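Local coordinates for protein (R)-specific secondary-alkylsulfatase (Pseudomonas sp., PDB 4AXH) that hydrolyses secondary alkyl sulfates enantioselectively with strict inversion of configuration, giving (S)-alcohols, as a zinc-dependent homodimer of the metallo-beta-lactamase superfamily, at residues Glu47-Leu52 with Val101-Trp106; Gln501-Glu506 with Glu527-Val532; Glu577-Asp582 with Leu609-Leu614; Lys452-Ala457 with Gly484-Phe489. All coordinates share one frame; numbering follows the deposited sequence.

Contact 1 of 4, residues Glu47-Leu52 with Val101-Trp106; sequences EVLKNL and VNPSLW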
loop_
_atom_site.group_PDB
_atom_site.type_symbol
_atom_site.label_atom_id
_atom_site.label_comp_id
_atom_site.label_asym_id
_atom_site.label_seq_id
_atom_site.Cartn_x
_atom_site.Cartn_y
_atom_site.Cartn_z
ATOM N N GLU A 47 29.609 18.318 -13.264
ATOM C CA GLU A 47 28.588 18.506 -14.293
ATOM C C GLU A 47 27.310 19.110 -13.684
ATOM O O GLU A 47 26.691 19.955 -14.318
ATOM C CB GLU A 47 28.348 17.201 -15.104
ATOM C CG GLU A 47 27.444 17.301 -16.329
ATOM C CD GLU A 47 27.614 18.471 -17.278
ATOM O OE1 GLU A 47 28.711 19.077 -17.293
ATOM O OE2 GLU A 47 26.648 18.768 -18.025
ATOM N N VAL A 48 26.972 18.746 -12.424
ATOM C CA VAL A 48 25.808 19.264 -11.665
ATOM C C VAL A 48 25.927 20.785 -11.486
ATOM O O VAL A 48 24.900 21.437 -11.496
ATOM C CB VAL A 48 25.566 18.531 -10.303
ATOM C CG1 VAL A 48 24.274 18.971 -9.641
ATOM C CG2 VAL A 48 25.578 17.028 -10.470
ATOM N N LEU A 49 27.156 21.340 -11.351
ATOM C CA LEU A 49 27.431 22.788 -11.200
ATOM C C LEU A 49 26.691 23.629 -12.246
ATOM O O LEU A 49 26.153 24.677 -11.922
ATOM C CB LEU A 49 28.947 23.082 -11.236
ATOM C CG LEU A 49 29.726 22.987 -9.896
ATOM C CD1 LEU A 49 29.988 21.558 -9.495
ATOM C CD2 LEU A 49 31.079 23.635 -10.018
ATOM N N LYS A 50 26.673 23.162 -13.496
ATOM C CA LYS A 50 25.914 23.759 -14.611
ATOM C C LYS A 50 24.636 22.934 -14.700
ATOM O O LYS A 50 24.546 21.936 -14.004
ATOM C CB LYS A 50 26.703 23.775 -15.939
ATOM C CG LYS A 50 27.579 22.570 -16.224
ATOM C CD LYS A 50 28.919 23.033 -16.749
ATOM C CE LYS A 50 29.908 21.901 -16.814
ATOM N NZ LYS A 50 31.237 22.378 -17.281
ATOM N N ASN A 51 23.633 23.349 -15.451
ATOM C CA ASN A 51 22.343 22.630 -15.517
ATOM C C ASN A 51 21.456 22.575 -14.200
ATOM O O ASN A 51 20.350 22.040 -14.217
ATOM C CB ASN A 51 22.390 21.304 -16.356
ATOM C CG ASN A 51 23.258 20.187 -15.838
ATOM O OD1 ASN A 51 24.307 19.850 -16.414
ATOM N ND2 ASN A 51 22.844 19.592 -14.732
ATOM N N LEU A 52 21.902 23.215 -13.121
ATOM C CA LEU A 52 21.167 23.379 -11.851
ATOM C C LEU A 52 21.351 24.851 -11.354
ATOM O O LEU A 52 22.400 25.417 -11.652
ATOM C CB LEU A 52 21.582 22.340 -10.800
ATOM C CG LEU A 52 20.423 21.499 -10.222
ATOM C CD1 LEU A 52 19.911 20.472 -11.208
ATOM C CD2 LEU A 52 20.830 20.780 -9.005
ATOM N N VAL A 101 30.928 14.689 -2.758
ATOM C CA VAL A 101 29.530 15.000 -2.467
ATOM C C VAL A 101 28.861 15.846 -3.549
ATOM O O VAL A 101 29.389 16.877 -3.939
ATOM C CB VAL A 101 29.123 15.322 -0.992
ATOM C CG1 VAL A 101 30.224 16.023 -0.221
ATOM C CG2 VAL A 101 27.780 16.016 -0.886
ATOM N N ASN A 102 27.710 15.334 -4.069
ATOM C CA ASN A 102 26.870 15.964 -5.068
ATOM C C ASN A 102 26.630 17.418 -4.684
ATOM O O ASN A 102 26.254 17.689 -3.545
ATOM C CB ASN A 102 25.568 15.226 -5.159
ATOM C CG ASN A 102 24.687 15.701 -6.299
ATOM O OD1 ASN A 102 24.297 16.878 -6.392
ATOM N ND2 ASN A 102 24.273 14.768 -7.135
ATOM N N PRO A 103 26.882 18.367 -5.611
ATOM C CA PRO A 103 26.766 19.796 -5.273
ATOM C C PRO A 103 25.397 20.264 -4.819
ATOM O O PRO A 103 25.358 21.170 -3.997
ATOM C CB PRO A 103 27.270 20.499 -6.537
ATOM C CG PRO A 103 28.068 19.510 -7.242
ATOM C CD PRO A 103 27.386 18.208 -6.989
ATOM N N SER A 104 24.298 19.652 -5.331
ATOM C CA SER A 104 22.918 19.968 -4.939
ATOM C C SER A 104 22.660 19.538 -3.485
ATOM O O SER A 104 22.030 20.265 -2.740
ATOM C CB SER A 104 21.936 19.261 -5.869
ATOM O OG SER A 104 20.592 19.637 -5.625
ATOM N N LEU A 105 23.160 18.335 -3.096
ATOM C CA LEU A 105 23.049 17.789 -1.750
ATOM C C LEU A 105 23.797 18.725 -0.762
ATOM O O LEU A 105 23.255 19.049 0.309
ATOM C CB LEU A 105 23.614 16.362 -1.678
ATOM C CG LEU A 105 23.508 15.631 -0.290
ATOM C CD1 LEU A 105 22.157 15.850 0.413
ATOM C CD2 LEU A 105 23.748 14.162 -0.449
ATOM N N TRP A 106 25.011 19.170 -1.162
ATOM C CA TRP A 106 25.858 20.084 -0.409
ATOM C C TRP A 106 25.152 21.437 -0.191
ATOM O O TRP A 106 25.348 22.062 0.838
ATOM C CB TRP A 106 27.166 20.284 -1.186
ATOM C CG TRP A 106 28.208 21.085 -0.477
ATOM C CD1 TRP A 106 28.326 22.435 -0.468
ATOM C CD2 TRP A 106 29.334 20.576 0.259
ATOM N NE1 TRP A 106 29.429 22.807 0.259
ATOM C CE2 TRP A 106 30.077 21.685 0.705
ATOM C CE3 TRP A 106 29.800 19.279 0.572
ATOM C CZ2 TRP A 106 31.258 21.549 1.448
ATOM C CZ3 TRP A 106 30.960 19.148 1.334
ATOM C CH2 TRP A 106 31.677 20.275 1.753
#
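Val-48 packs against the ring of Pro-103, where the end of helix 39-48 meets the start of helix 103-111. Its CB lies 3.8 Å from Pro-103 CD and a little farther from Pro-103 CG. CG1 is anti to the backbone N (chi1 -173°). This branch reaches past the proline to Asn-102, and Val-48 CG1 stands 3.9 Å from Asn-102 OD1. The other branch, CG2, lies near Pro-103 CD as well. Two leucines extend the apolar patch. Leu-49 comes in at about a right angle to the proline, and its CD1 is 3.6 Å from Pro-103 CG. Leu-52 meets the next residue of the helix, with CD2 3.7 Å from Ser-104 CB.

Asn-102 is the N-cap of helix 103-111. Its OD1 accepts from Ser-104 N at 3.0 Å, in the plane of the side-chain carbonyl. The ND2 end of the same amide bonds to the backbone O of Gln-511. In the modelled conformer Ser-104 OG also touches Leu-52 CD2, and it is hydrogen-bonded to Glu-513 and Tyr-416.

No hydrogen bond joins the two segments. Between them the contact is van der Waals packing, with aliphatic groups laid on the first turn of a capped helix. The polar groups of that turn are used inside the helix start or by the 511-513 region and Tyr-416.

Contact 2 of 4, residues Gln501-Glu506 with Glu527-Val532; sequences QADAME and ELRHGV
Arg-529 meets Glu-506 and Asp-503 in the charged part of this contact, between helix 495-511 and the end of helix 515-529. Its chain is extended from CG to NE and ends between the two acidic side chains. Glu-506 is gripped end-on by two nitrogens. Arg-529 NH1 bonds to Glu-506 OE2 at 2.7 Å. Arg-529 NH2 bonds to Glu-506 OE1 at 3.0 Å, nearly straight at 169°, but from above the carboxylate plane. The fit is twisted, with the two planes 69° apart. Arg-529 NH2 also bonds to Asp-503 OD1 at 2.8 Å, on the anti side of that carboxylate. A water lies 2.7 Å from Asp-503 OD1 and accepts a weak bond from Arg-529 NE. Lys-35 forms a second salt bridge to Asp-503, and Ser-34 bonds to Glu-506.

The apolar part centres on Ala-502 and Leu-528. Their CB atoms are 3.9 Å apart. Ala-502 CB also touches the arginine chain, 3.5 Å from Arg-529 NE. Leu-528 CD1 reaches Met-505 CE at 4.1 Å.

One polar oxygen is in plain van der Waals contact. Gln-501 OE1 is set against both methyls of Leu-528, with CD2 at 3.5 Å. Gln-501 and Met-505 also pack on Ala-440 and Pro-439 of the second subunit.

Arg-529 and Glu-506 are buried; Asp-503 is partly exposed. The lysine adds positive charge to the cluster. This pairing probably keeps the acids ionised and fixes the rotation of the arginine head.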
loop_
_atom_site.group_PDB
_atom_site.type_symbol
_atom_site.label_atom_id
_atom_site.label_comp_id
_atom_site.label_asym_id
_atom_site.label_seq_id
_atom_site.Cartn_x
_atom_site.Cartn_y
_atom_site.Cartn_z
ATOM N N GLN A 501 31.968 -4.274 -3.459
ATOM C CA GLN A 501 30.584 -3.792 -3.395
ATOM C C GLN A 501 30.460 -2.551 -2.509
ATOM O O GLN A 501 29.695 -1.648 -2.845
ATOM C CB GLN A 501 29.600 -4.874 -2.976
ATOM C CG GLN A 501 28.220 -4.648 -3.601
ATOM C CD GLN A 501 27.048 -5.134 -2.761
ATOM O OE1 GLN A 501 27.301 -5.816 -1.645
ATOM N NE2 GLN A 501 25.883 -4.897 -3.100
ATOM N N ALA A 502 31.256 -2.470 -1.428
ATOM C CA ALA A 502 31.269 -1.315 -0.529
ATOM C C ALA A 502 31.848 -0.109 -1.243
ATOM O O ALA A 502 31.312 0.991 -1.089
ATOM C CB ALA A 502 32.062 -1.621 0.723
ATOM N N ASP A 503 32.890 -0.320 -2.074
ATOM C CA ASP A 503 33.570 0.726 -2.855
ATOM C C ASP A 503 32.644 1.349 -3.900
ATOM O O ASP A 503 32.624 2.572 -4.047
ATOM C CB ASP A 503 34.858 0.178 -3.525
ATOM C CG ASP A 503 36.113 0.089 -2.639
ATOM O OD1 ASP A 503 35.976 0.143 -1.390
ATOM O OD2 ASP A 503 37.234 -0.020 -3.199
ATOM N N ALA A 504 31.874 0.501 -4.611
ATOM C CA ALA A 504 30.913 0.884 -5.641
ATOM C C ALA A 504 29.714 1.624 -5.042
ATOM O O ALA A 504 29.309 2.624 -5.635
ATOM C CB ALA A 504 30.454 -0.333 -6.415
ATOM N N MET A 505 29.173 1.152 -3.868
ATOM C CA MET A 505 28.069 1.773 -3.092
ATOM C C MET A 505 28.474 3.160 -2.646
ATOM O O MET A 505 27.695 4.092 -2.771
ATOM C CB MET A 505 27.764 0.976 -1.822
ATOM C CG MET A 505 26.736 -0.092 -2.007
ATOM S SD MET A 505 25.703 -0.216 -0.536
ATOM C CE MET A 505 24.933 -1.802 -0.856
ATOM N N GLU A 506 29.703 3.282 -2.106
ATOM C CA GLU A 506 30.326 4.505 -1.622
ATOM C C GLU A 506 30.360 5.574 -2.711
ATOM O O GLU A 506 30.062 6.737 -2.419
ATOM C CB GLU A 506 31.740 4.168 -1.147
ATOM C CG GLU A 506 32.534 5.322 -0.573
ATOM C CD GLU A 506 33.804 4.838 0.084
ATOM O OE1 GLU A 506 34.778 4.526 -0.643
ATOM O OE2 GLU A 506 33.779 4.665 1.323
ATOM N N GLU A 527 28.943 -1.366 6.859
ATOM C CA GLU A 527 28.637 -2.729 7.321
ATOM C C GLU A 527 29.210 -3.831 6.432
ATOM O O GLU A 527 29.498 -4.924 6.931
ATOM C CB GLU A 527 27.136 -2.953 7.517
ATOM C CG GLU A 527 26.457 -2.167 8.632
ATOM C CD GLU A 527 25.012 -2.574 8.894
ATOM O OE1 GLU A 527 24.476 -3.441 8.161
ATOM O OE2 GLU A 527 24.421 -2.053 9.866
ATOM N N LEU A 528 29.376 -3.557 5.117
ATOM C CA LEU A 528 29.941 -4.530 4.170
ATOM C C LEU A 528 31.396 -4.731 4.512
ATOM O O LEU A 528 31.890 -5.851 4.486
ATOM C CB LEU A 528 29.822 -4.025 2.733
ATOM C CG LEU A 528 28.534 -4.359 2.023
ATOM C CD1 LEU A 528 28.353 -3.470 0.799
ATOM C CD2 LEU A 528 28.443 -5.873 1.679
ATOM N N ARG A 529 32.065 -3.635 4.870
ATOM C CA ARG A 529 33.455 -3.608 5.257
ATOM C C ARG A 529 33.661 -4.190 6.659
ATOM O O ARG A 529 34.569 -4.996 6.856
ATOM C CB ARG A 529 33.984 -2.171 5.192
ATOM C CG ARG A 529 34.276 -1.718 3.772
ATOM C CD ARG A 529 34.334 -0.215 3.666
ATOM N NE ARG A 529 34.579 0.202 2.285
ATOM C CZ ARG A 529 34.631 1.466 1.878
ATOM N NH1 ARG A 529 34.453 2.458 2.746
ATOM N NH2 ARG A 529 34.860 1.749 0.603
ATOM N N HIS A 530 32.820 -3.794 7.625
ATOM C CA HIS A 530 32.962 -4.195 9.019
ATOM C C HIS A 530 31.795 -5.044 9.522
ATOM O O HIS A 530 31.913 -6.270 9.565
ATOM C CB HIS A 530 33.270 -2.965 9.899
ATOM C CG HIS A 530 34.297 -2.051 9.283
ATOM N ND1 HIS A 530 35.653 -2.350 9.326
ATOM C CD2 HIS A 530 34.129 -0.920 8.558
ATOM C CE1 HIS A 530 36.262 -1.375 8.665
ATOM N NE2 HIS A 530 35.389 -0.493 8.181
ATOM N N GLY A 531 30.673 -4.413 9.837
ATOM C CA GLY A 531 29.488 -5.110 10.326
ATOM C C GLY A 531 28.672 -4.265 11.277
ATOM O O GLY A 531 28.908 -3.059 11.397
ATOM N N VAL A 532 27.717 -4.898 11.959
ATOM C CA VAL A 532 26.800 -4.230 12.884
ATOM C C VAL A 532 27.373 -4.029 14.322
ATOM O O VAL A 532 27.803 -5.009 14.931
ATOM C CB VAL A 532 25.356 -4.825 12.795
ATOM C CG1 VAL A 532 25.314 -6.329 13.065
ATOM C CG2 VAL A 532 24.373 -4.091 13.690
HETATM O O HOH W 1 36.565 -1.019 0.962
#

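Contact 3 of 4, residues Glu577-Asp582 with Leu609-Leu614; sequences EDLKQD and LTKPTL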
loop_
_atom_site.group_PDB
_atom_site.type_symbol
_atom_site.label_atom_id
_atom_site.label_comp_id
_atom_site.label_asym_id
_atom_site.label_seq_id
_atom_site.Cartn_x
_atom_site.Cartn_y
_atom_site.Cartn_z
ATOM N N GLU A 577 -9.195 -4.180 36.135
ATOM C CA GLU A 577 -10.031 -3.470 37.107
ATOM C C GLU A 577 -9.933 -1.945 37.031
ATOM O O GLU A 577 -10.960 -1.259 37.101
ATOM C CB GLU A 577 -9.799 -3.995 38.547
ATOM C CG GLU A 577 -8.337 -4.154 38.974
ATOM C CD GLU A 577 -7.839 -5.536 39.395
ATOM O OE1 GLU A 577 -8.413 -6.556 38.945
ATOM O OE2 GLU A 577 -6.848 -5.595 40.162
ATOM N N ASP A 578 -8.708 -1.424 36.852
ATOM C CA ASP A 578 -8.439 0.013 36.740
ATOM C C ASP A 578 -8.963 0.610 35.420
ATOM O O ASP A 578 -9.182 1.823 35.341
ATOM C CB ASP A 578 -6.925 0.275 36.878
ATOM C CG ASP A 578 -6.091 -0.251 35.725
ATOM O OD1 ASP A 578 -6.341 -1.401 35.284
ATOM O OD2 ASP A 578 -5.200 0.494 35.249
ATOM N N LEU A 579 -9.132 -0.243 34.388
ATOM C CA LEU A 579 -9.568 0.132 33.042
ATOM C C LEU A 579 -11.014 -0.204 32.756
ATOM O O LEU A 579 -11.527 0.230 31.721
ATOM C CB LEU A 579 -8.711 -0.618 32.009
ATOM C CG LEU A 579 -7.417 0.025 31.560
ATOM C CD1 LEU A 579 -6.466 -1.019 31.058
ATOM C CD2 LEU A 579 -7.668 1.024 30.449
ATOM N N LYS A 580 -11.652 -1.030 33.620
ATOM C CA LYS A 580 -13.012 -1.563 33.447
ATOM C C LYS A 580 -13.176 -2.221 32.051
ATOM O O LYS A 580 -14.228 -2.136 31.406
ATOM C CB LYS A 580 -14.132 -0.564 33.866
ATOM C CG LYS A 580 -14.324 0.702 33.015
ATOM C CD LYS A 580 -15.578 1.484 33.426
ATOM C CE LYS A 580 -15.667 2.851 32.785
ATOM N NZ LYS A 580 -16.058 2.790 31.352
ATOM N N GLN A 581 -12.086 -2.878 31.600
ATOM C CA GLN A 581 -11.985 -3.515 30.293
ATOM C C GLN A 581 -11.639 -5.010 30.377
ATOM O O GLN A 581 -10.684 -5.410 31.047
ATOM C CB GLN A 581 -10.975 -2.761 29.405
ATOM C CG GLN A 581 -11.236 -2.924 27.916
ATOM C CD GLN A 581 -9.977 -3.217 27.150
ATOM O OE1 GLN A 581 -9.151 -2.329 26.901
ATOM N NE2 GLN A 581 -9.811 -4.474 26.749
ATOM N N ASP A 582 -12.420 -5.816 29.661
ATOM C CA ASP A 582 -12.273 -7.262 29.592
ATOM C C ASP A 582 -11.835 -7.671 28.199
ATOM O O ASP A 582 -12.415 -7.229 27.213
ATOM C CB ASP A 582 -13.597 -7.941 29.962
ATOM C CG ASP A 582 -13.991 -7.724 31.412
ATOM O OD1 ASP A 582 -14.661 -6.704 31.702
ATOM O OD2 ASP A 582 -13.617 -8.560 32.256
ATOM N N LEU A 609 -5.721 -8.195 36.868
ATOM C CA LEU A 609 -4.572 -7.304 37.104
ATOM C C LEU A 609 -4.947 -5.901 36.694
ATOM O O LEU A 609 -6.068 -5.676 36.237
ATOM C CB LEU A 609 -3.327 -7.772 36.299
ATOM C CG LEU A 609 -3.288 -7.578 34.754
ATOM C CD1 LEU A 609 -1.945 -7.979 34.201
ATOM C CD2 LEU A 609 -4.346 -8.401 34.035
ATOM N N THR A 610 -4.007 -4.965 36.824
ATOM C CA THR A 610 -4.195 -3.572 36.415
ATOM C C THR A 610 -3.221 -3.246 35.270
ATOM O O THR A 610 -2.221 -3.959 35.114
ATOM C CB THR A 610 -4.015 -2.608 37.612
ATOM O OG1 THR A 610 -2.638 -2.527 37.981
ATOM C CG2 THR A 610 -4.864 -2.987 38.808
ATOM N N LYS A 611 -3.496 -2.173 34.485
ATOM C CA LYS A 611 -2.589 -1.741 33.412
ATOM C C LYS A 611 -1.182 -1.420 33.979
ATOM O O LYS A 611 -0.227 -1.998 33.451
ATOM C CB LYS A 611 -3.155 -0.565 32.594
ATOM C CG LYS A 611 -2.392 -0.310 31.277
ATOM C CD LYS A 611 -2.062 1.174 31.079
ATOM C CE LYS A 611 -1.187 1.442 29.877
ATOM N NZ LYS A 611 -1.011 2.904 29.629
ATOM N N PRO A 612 -1.015 -0.625 35.087
ATOM C CA PRO A 612 0.350 -0.398 35.609
ATOM C C PRO A 612 1.124 -1.682 35.948
ATOM O O PRO A 612 2.326 -1.719 35.698
ATOM C CB PRO A 612 0.144 0.533 36.813
ATOM C CG PRO A 612 -1.308 0.494 37.123
ATOM C CD PRO A 612 -2.017 0.145 35.862
ATOM N N THR A 613 0.430 -2.753 36.437
ATOM C CA THR A 613 1.071 -4.046 36.724
ATOM C C THR A 613 1.411 -4.767 35.421
ATOM O O THR A 613 2.522 -5.274 35.302
ATOM C CB THR A 613 0.305 -4.925 37.746
ATOM O OG1 THR A 613 -0.847 -5.515 37.148
ATOM C CG2 THR A 613 -0.045 -4.185 39.042
ATOM N N LEU A 614 0.488 -4.756 34.424
ATOM C CA LEU A 614 0.717 -5.357 33.094
ATOM C C LEU A 614 1.946 -4.720 32.480
ATOM O O LEU A 614 2.793 -5.433 31.945
ATOM C CB LEU A 614 -0.496 -5.169 32.144
ATOM C CG LEU A 614 -0.355 -5.731 30.710
ATOM C CD1 LEU A 614 -0.721 -7.216 30.635
ATOM C CD2 LEU A 614 -1.198 -4.938 29.730
#
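Glu-577 and Asp-578 meet the chain where strand 605-609 gives way to helix 611-618. Glu-577 N makes a weak bond to Leu-609 O, at 3.5 Å. The side chain of Glu-577 bends at chi2 (-121°) and crosses Thr-610 at a slant, with OE2 3.5 Å from Thr-610 CG2.

Asp-578 follows. Its CG sits between the backbone N and the carbonyl carbon (chi1 68°), and the carboxylate meets the first turn of the helix. OD1 accepts from Lys-611 N at 3.1 Å, on the syn side but 33° out of the carboxylate plane. OD2 adds a weak bond to the same N-H. It also meets the proline tip to tip, with Asp-578 OD2 3.3 Å from Pro-612 CD.

Leu-579 comes next. Its CD1 lies 3.7 Å from Lys-611 CB. The amine of that lysine turns away and bonds to Arg-545 O. Lys-580 and Gln-581 then form a G1 beta bulge opposite Phe-576, and strand 581-588 begins.

Thr-610 is the N-cap, with a weak bond from Thr-613 N to Thr-610 OG1. The arrangement is a beta-hairpin turn packed on a helix N-terminus, at one end of the inner strands of the five-stranded sheet of the alkyl sulfatase C-terminal (SCP2-like) domain.

Contact 4 of 4, residues Lys452-Ala457 with Gly484-Phe489; sequences KRYVEA and GNHLVF
His-486 has CG anti to its carbonyl carbon (chi1 -75°), which swings the imidazole out toward Tyr-454. The phenol ring is turned the same way from its own backbone, and the two rings meet obliquely. Their centroids are 4.6 Å apart and their planes make an angle of 54°. The nearest atoms are Tyr-454 CD2 and His-486 CE1, at 3.3 Å. The ND1 corner of the imidazole lies 3.6 Å from Tyr-454 CB, so the histidine touches both CB and CD2 of the tyrosine.

The polar ends are used across the dimer. Tyr-454 OH bonds to His-486 NE2 of the second subunit, and His-486 NE2 bonds to Tyr-454 OH of that subunit. Gln-482 of the second subunit is a further partner of Tyr-454 OH. The two ring pairs are thus tied together by reciprocal bonds.

Val-455 supplies the aliphatic part. Its CG1 sits 3.8 Å from Leu-487 CD1. Val-455 CG2 rests against the backbone, 3.8 Å from Leu-487 N. The valine and leucine side chains cross at about a right angle.

No hydrogen bond links the two segments. Their axes approach to 8.5 Å and cross at -115°. Leu-487 also packs on helix 461-474, which lies between them in sequence, and on Ala-497 of helix 495-511. The contact therefore joins helix 447-457 to helix 477-490 within the helical dimerisation region, next to the second subunit.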
loop_
_atom_site.group_PDB
_atom_site.type_symbol
_atom_site.label_atom_id
_atom_site.label_comp_id
_atom_site.label_asym_id
_atom_site.label_seq_id
_atom_site.Cartn_x
_atom_site.Cartn_y
_atom_site.Cartn_z
ATOM N N LYS A 452 23.524 -17.396 -5.409
ATOM C CA LYS A 452 24.280 -18.625 -5.675
ATOM C C LYS A 452 24.130 -19.068 -7.147
ATOM O O LYS A 452 25.142 -19.288 -7.817
ATOM C CB LYS A 452 23.851 -19.747 -4.692
ATOM C CG LYS A 452 24.667 -19.808 -3.400
ATOM C CD LYS A 452 25.805 -20.855 -3.494
ATOM C CE LYS A 452 26.816 -20.814 -2.364
ATOM N NZ LYS A 452 26.200 -21.019 -1.016
ATOM N N ARG A 453 22.869 -19.155 -7.642
ATOM C CA ARG A 453 22.504 -19.535 -9.010
ATOM C C ARG A 453 23.012 -18.557 -10.048
ATOM O O ARG A 453 23.439 -18.983 -11.122
ATOM C CB ARG A 453 20.987 -19.687 -9.144
ATOM C CG ARG A 453 20.451 -20.961 -8.520
ATOM C CD ARG A 453 18.991 -21.146 -8.865
ATOM N NE ARG A 453 18.546 -22.530 -8.712
ATOM C CZ ARG A 453 18.107 -23.045 -7.571
ATOM N NH1 ARG A 453 18.081 -22.309 -6.471
ATOM N NH2 ARG A 453 17.703 -24.308 -7.516
ATOM N N TYR A 454 22.966 -17.257 -9.742
ATOM C CA TYR A 454 23.436 -16.233 -10.662
ATOM C C TYR A 454 24.963 -16.257 -10.785
ATOM O O TYR A 454 25.467 -16.255 -11.905
ATOM C CB TYR A 454 22.921 -14.835 -10.277
ATOM C CG TYR A 454 21.538 -14.492 -10.807
ATOM C CD1 TYR A 454 21.339 -14.167 -12.146
ATOM C CD2 TYR A 454 20.442 -14.421 -9.953
ATOM C CE1 TYR A 454 20.073 -13.817 -12.626
ATOM C CE2 TYR A 454 19.174 -14.083 -10.422
ATOM C CZ TYR A 454 18.991 -13.780 -11.756
ATOM O OH TYR A 454 17.721 -13.454 -12.168
ATOM N N VAL A 455 25.697 -16.319 -9.642
ATOM C CA VAL A 455 27.177 -16.387 -9.575
ATOM C C VAL A 455 27.688 -17.579 -10.406
ATOM O O VAL A 455 28.611 -17.420 -11.205
ATOM C CB VAL A 455 27.712 -16.372 -8.103
ATOM C CG1 VAL A 455 29.185 -16.774 -8.020
ATOM C CG2 VAL A 455 27.505 -15.002 -7.462
ATOM N N GLU A 456 27.029 -18.745 -10.251
ATOM C CA GLU A 456 27.275 -19.979 -10.999
ATOM C C GLU A 456 27.062 -19.696 -12.504
ATOM O O GLU A 456 27.977 -19.934 -13.293
ATOM C CB GLU A 456 26.324 -21.092 -10.487
ATOM C CG GLU A 456 26.219 -22.357 -11.333
ATOM C CD GLU A 456 24.824 -22.959 -11.350
ATOM O OE1 GLU A 456 23.916 -22.315 -11.925
ATOM O OE2 GLU A 456 24.618 -24.031 -10.729
ATOM N N ALA A 457 25.890 -19.140 -12.877
ATOM C CA ALA A 457 25.529 -18.799 -14.255
ATOM C C ALA A 457 26.497 -17.805 -14.872
ATOM O O ALA A 457 26.710 -17.830 -16.082
ATOM C CB ALA A 457 24.117 -18.241 -14.301
ATOM N N GLY A 484 27.905 -7.641 -7.004
ATOM C CA GLY A 484 28.391 -7.706 -5.629
ATOM C C GLY A 484 27.381 -8.240 -4.636
ATOM O O GLY A 484 27.762 -8.964 -3.721
ATOM N N ASN A 485 26.088 -7.925 -4.829
ATOM C CA ASN A 485 25.018 -8.399 -3.952
ATOM C C ASN A 485 24.839 -9.895 -4.113
ATOM O O ASN A 485 24.672 -10.601 -3.117
ATOM C CB ASN A 485 23.677 -7.654 -4.211
ATOM C CG ASN A 485 22.695 -7.761 -3.061
ATOM O OD1 ASN A 485 23.027 -7.421 -1.900
ATOM N ND2 ASN A 485 21.477 -8.264 -3.351
ATOM N N HIS A 486 24.907 -10.380 -5.365
ATOM C CA HIS A 486 24.778 -11.805 -5.666
ATOM C C HIS A 486 25.904 -12.596 -5.026
ATOM O O HIS A 486 25.640 -13.644 -4.446
ATOM C CB HIS A 486 24.717 -12.060 -7.180
ATOM C CG HIS A 486 23.393 -11.704 -7.777
ATOM N ND1 HIS A 486 22.212 -12.361 -7.722
ATOM C CD2 HIS A 486 23.220 -10.541 -8.493
ATOM C CE1 HIS A 486 21.303 -11.608 -8.416
ATOM N NE2 HIS A 486 21.944 -10.526 -8.842
ATOM N N LEU A 487 27.142 -12.067 -5.087
ATOM C CA LEU A 487 28.298 -12.734 -4.512
ATOM C C LEU A 487 28.290 -12.731 -2.997
ATOM O O LEU A 487 28.439 -13.804 -2.413
ATOM C CB LEU A 487 29.639 -12.236 -5.086
ATOM C CG LEU A 487 30.856 -13.144 -4.798
ATOM C CD1 LEU A 487 30.605 -14.590 -5.200
ATOM C CD2 LEU A 487 32.089 -12.641 -5.502
ATOM N N VAL A 488 28.104 -11.547 -2.369
ATOM C CA VAL A 488 28.048 -11.378 -0.909
ATOM C C VAL A 488 26.972 -12.289 -0.276
ATOM O O VAL A 488 27.250 -12.901 0.746
ATOM C CB VAL A 488 27.962 -9.880 -0.472
ATOM C CG1 VAL A 488 27.648 -9.723 1.020
ATOM C CG2 VAL A 488 29.249 -9.144 -0.824
ATOM N N PHE A 489 25.796 -12.445 -0.912
ATOM C CA PHE A 489 24.757 -13.334 -0.386
ATOM C C PHE A 489 25.054 -14.825 -0.608
ATOM O O PHE A 489 24.703 -15.641 0.244
ATOM C CB PHE A 489 23.365 -12.921 -0.873
ATOM C CG PHE A 489 22.760 -11.851 -0.001
ATOM C CD1 PHE A 489 23.183 -10.529 -0.098
ATOM C CD2 PHE A 489 21.793 -12.167 0.945
ATOM C CE1 PHE A 489 22.647 -9.543 0.737
ATOM C CE2 PHE A 489 21.237 -11.177 1.760
ATOM C CZ PHE A 489 21.675 -9.874 1.656
#

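Along the chain the order is contact 1, contact 4, contact 2, contact 3. Contacts 2 and 4 share the helical dimerisation region, with centres about 17 Å apart. They touch through Gln-501 and Leu-528 against helix 477-490, which precedes helix 495-511. Both also reach the second subunit, so this helical packing lies next to the dimer interface. Contact 1 brings the N-terminal helix 39-48 against helix 103-111. Its nearest atoms are about 8 Å from contact 2. Contact 3 stands apart in the C-terminal domain, with its centre about 49 Å from that of contact 2 and about 58 Å from that of contact 1.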